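Local coordinates for BRAMP domain protein (PDB 5MLD) that replaces the C-8 methyl group of riboflavin-5'-phosphate with an amino group taken from glutamate, a step in the biosynthesis of the antibiotic roseoflavin, at residues A[6-11]-A[77-82]. Residues are numbered along the deposited sequence; the frame is centred on the assembly and turned at random.
Sequences LILNTT and EKIREA. With 8DP (8-demethyl-8-aminoriboflavin-5'-phosphate), chain I.
In the flavodoxin-like fold of this flavin enzyme, Leu6 and Leu8 on one face of strand 4-9, which pairs in parallel with strands 38-43 and 84-92, pack against the C-terminal turn of helix 72-81, which leads into strand 84-92. Helix and strand segments run roughly antiparallel, at 138°, with their axes 9.5 Å apart, and the contact is apolar. Leu6 carries most of it: CG is anti to the backbone N (chi1 178°), and of the two methyls it carries, CD2 touches the helix, 3.8 Å from Ile79 CG1 and 4.0 Å from Lys78 CB. The Leu6 and Ile79 side chains cross at a slant. Nearer the backbone, Leu6 CB meets Ala82 CB at 3.6 Å, just where the chain leaves the helix. Leu8 adds a looser touch, CD1 to Ile79 CD1. Lys78 also offers its carbonyl carbon, 3.9 Å from Leu6 CD2, while NZ leads away to a salt bridge with Glu40 of strand 38-43. Beyond the packed end, the strand runs into the phosphate-binding loop. At the strand's end Asn9 OD1 accepts a hydrogen bond from Thr11 N (2.9 Å) in an Asx turn, and Thr11 OG1 donates a 2.6 Å hydrogen bond to phosphate oxygen O3 of the bound aminoflavin.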
loop_
_atom_site.group_PDB
_atom_site.type_symbol
_atom_site.label_atom_id
_atom_site.label_comp_id
_atom_site.label_asym_id
_atom_site.label_seq_id
_atom_site.Cartn_x
_atom_site.Cartn_y
_atom_site.Cartn_z
ATOM N N LEU A 6 22.846 -1.320 -13.219
ATOM C CA LEU A 6 22.578 0.106 -13.291
ATOM C C LEU A 6 21.849 0.496 -12.013
ATOM O O LEU A 6 20.781 -0.045 -11.724
ATOM C CB LEU A 6 21.746 0.447 -14.521
ATOM C CG LEU A 6 21.382 1.930 -14.637
ATOM C CD1 LEU A 6 22.652 2.808 -14.754
ATOM C CD2 LEU A 6 20.435 2.135 -15.791
ATOM N N ILE A 7 22.432 1.410 -11.241
ATOM C CA ILE A 7 21.861 1.844 -9.966
ATOM C C ILE A 7 21.393 3.274 -10.144
ATOM O O ILE A 7 22.199 4.147 -10.469
ATOM C CB ILE A 7 22.878 1.744 -8.821
ATOM C CG1 ILE A 7 23.480 0.322 -8.781
ATOM C CG2 ILE A 7 22.194 2.120 -7.496
ATOM C CD1 ILE A 7 24.655 0.139 -7.813
ATOM N N LEU A 8 20.099 3.519 -9.943
ATOM C CA LEU A 8 19.524 4.851 -10.144
ATOM C C LEU A 8 19.267 5.467 -8.774
ATOM O O LEU A 8 18.356 5.041 -8.061
ATOM C CB LEU A 8 18.229 4.793 -10.958
ATOM C CG LEU A 8 18.355 4.132 -12.331
ATOM C CD1 LEU A 8 17.000 4.155 -13.046
ATOM C CD2 LEU A 8 19.430 4.826 -13.156
ATOM N N ASN A 9 20.088 6.448 -8.394
ATOM C CA ASN A 9 19.814 7.218 -7.188
ATOM C C ASN A 9 18.727 8.230 -7.525
ATOM O O ASN A 9 18.953 9.155 -8.313
ATOM C CB ASN A 9 21.074 7.922 -6.685
ATOM C CG ASN A 9 20.843 8.601 -5.368
ATOM O OD1 ASN A 9 19.702 8.890 -5.018
ATOM N ND2 ASN A 9 21.912 8.851 -4.623
ATOM N N THR A 10 17.549 8.070 -6.917
ATOM C CA THR A 10 16.418 8.928 -7.260
ATOM C C THR A 10 16.186 10.030 -6.224
ATOM O O THR A 10 15.066 10.546 -6.114
ATOM C CB THR A 10 15.162 8.074 -7.470
ATOM O OG1 THR A 10 14.900 7.302 -6.301
ATOM C CG2 THR A 10 15.400 7.074 -8.630
ATOM N N THR A 11 17.230 10.412 -5.486
ATOM C CA THR A 11 17.153 11.564 -4.597
ATOM C C THR A 11 16.738 12.821 -5.359
ATOM O O THR A 11 16.994 12.968 -6.557
ATOM C CB THR A 11 18.512 11.806 -3.925
ATOM O OG1 THR A 11 18.417 12.940 -3.058
ATOM C CG2 THR A 11 19.596 12.081 -4.973
ATOM N N GLU A 77 18.212 3.966 -22.874
ATOM C CA GLU A 77 19.142 3.026 -23.488
ATOM C C GLU A 77 20.012 2.345 -22.439
ATOM O O GLU A 77 20.305 1.153 -22.563
ATOM C CB GLU A 77 19.998 3.731 -24.538
ATOM C CG GLU A 77 20.856 2.796 -25.380
ATOM C CD GLU A 77 20.082 1.617 -25.978
ATOM O OE1 GLU A 77 20.642 0.500 -25.999
ATOM O OE2 GLU A 77 18.925 1.793 -26.429
ATOM N N LYS A 78 20.438 3.074 -21.398
ATOM C CA LYS A 78 21.175 2.430 -20.310
ATOM C C LYS A 78 20.322 1.377 -19.607
ATOM O O LYS A 78 20.824 0.315 -19.216
ATOM C CB LYS A 78 21.674 3.474 -19.307
ATOM C CG LYS A 78 22.800 4.349 -19.852
ATOM C CD LYS A 78 23.487 5.160 -18.764
ATOM C CE LYS A 78 24.707 5.865 -19.322
ATOM N NZ LYS A 78 25.749 4.888 -19.734
ATOM N N ILE A 79 19.033 1.659 -19.416
ATOM C CA ILE A 79 18.161 0.688 -18.767
ATOM C C ILE A 79 17.981 -0.537 -19.654
ATOM O O ILE A 79 17.967 -1.676 -19.173
ATOM C CB ILE A 79 16.809 1.337 -18.426
ATOM C CG1 ILE A 79 16.999 2.459 -17.402
ATOM C CG2 ILE A 79 15.838 0.296 -17.928
ATOM C CD1 ILE A 79 15.759 3.325 -17.228
ATOM N N ARG A 80 17.840 -0.329 -20.961
ATOM C CA ARG A 80 17.720 -1.465 -21.870
ATOM C C ARG A 80 18.969 -2.333 -21.845
ATOM O O ARG A 80 18.886 -3.557 -21.992
ATOM C CB ARG A 80 17.465 -0.983 -23.292
ATOM C CG ARG A 80 16.085 -0.454 -23.525
ATOM C CD ARG A 80 16.012 0.045 -24.951
ATOM N NE ARG A 80 14.672 -0.108 -25.490
ATOM C CZ ARG A 80 14.210 -1.249 -25.986
ATOM N NH1 ARG A 80 14.982 -2.329 -26.013
ATOM N NH2 ARG A 80 12.982 -1.310 -26.458
ATOM N N GLU A 81 20.135 -1.714 -21.682
ATOM C CA GLU A 81 21.385 -2.458 -21.707
ATOM C C GLU A 81 21.726 -3.126 -20.381
ATOM O O GLU A 81 22.528 -4.065 -20.372
ATOM C CB GLU A 81 22.541 -1.541 -22.110
ATOM C CG GLU A 81 22.409 -0.940 -23.496
ATOM C CD GLU A 81 23.491 0.104 -23.767
ATOM O OE1 GLU A 81 24.590 -0.011 -23.181
ATOM O OE2 GLU A 81 23.251 1.040 -24.560
ATOM N N ALA A 82 21.156 -2.672 -19.269
ATOM C CA ALA A 82 21.564 -3.180 -17.968
ATOM C C ALA A 82 20.885 -4.515 -17.681
ATOM O O ALA A 82 19.679 -4.672 -17.892
ATOM C CB ALA A 82 21.227 -2.173 -16.873
HETATM C C4 8DP I . 13.450 10.848 3.772
HETATM C C5 8DP I . 12.628 11.440 4.922
HETATM C C8 8DP I . 10.721 14.514 2.668
HETATM N N3 8DP I . 8.512 11.133 3.664
HETATM C C2 8DP I . 15.986 10.922 3.297
HETATM N N2 8DP I . 11.434 15.707 2.287
HETATM N N1 8DP I . 11.167 11.352 4.501
HETATM C C6 8DP I . 10.599 12.335 3.758
HETATM O O6 8DP I . 14.805 12.867 3.865
HETATM N N4 8DP I . 10.987 9.257 5.552
HETATM C C12 8DP I . 9.249 12.232 3.357
HETATM C C13 8DP I . 10.434 10.253 4.816
HETATM C C14 8DP I . 9.104 10.143 4.389
HETATM C C15 8DP I . 8.397 8.987 4.745
HETATM C C16 8DP I . 10.284 8.187 5.863
HETATM C C1 8DP I . 16.884 11.646 2.288
HETATM C C3 8DP I . 14.640 11.643 3.212
HETATM C C7 8DP I . 11.337 13.503 3.434
HETATM C C9 8DP I . 9.360 14.380 2.267
HETATM O O1 8DP I . 19.189 10.493 -0.618
HETATM P P1 8DP I . 18.410 11.532 0.218
HETATM O O2 8DP I . 19.426 12.422 1.016
HETATM O O3 8DP I . 17.511 12.398 -0.653
HETATM O O4 8DP I . 17.517 10.739 1.306
HETATM O O5 8DP I . 15.949 9.577 2.971
HETATM O O7 8DP I . 13.193 9.742 3.258
HETATM C C10 8DP I . 8.680 15.458 1.450
HETATM C C11 8DP I . 8.652 13.254 2.604
HETATM O O8 8DP I . 7.074 8.805 4.345
HETATM N N5 8DP I . 9.005 8.038 5.467
HETATM O O9 8DP I . 10.843 7.126 6.619
#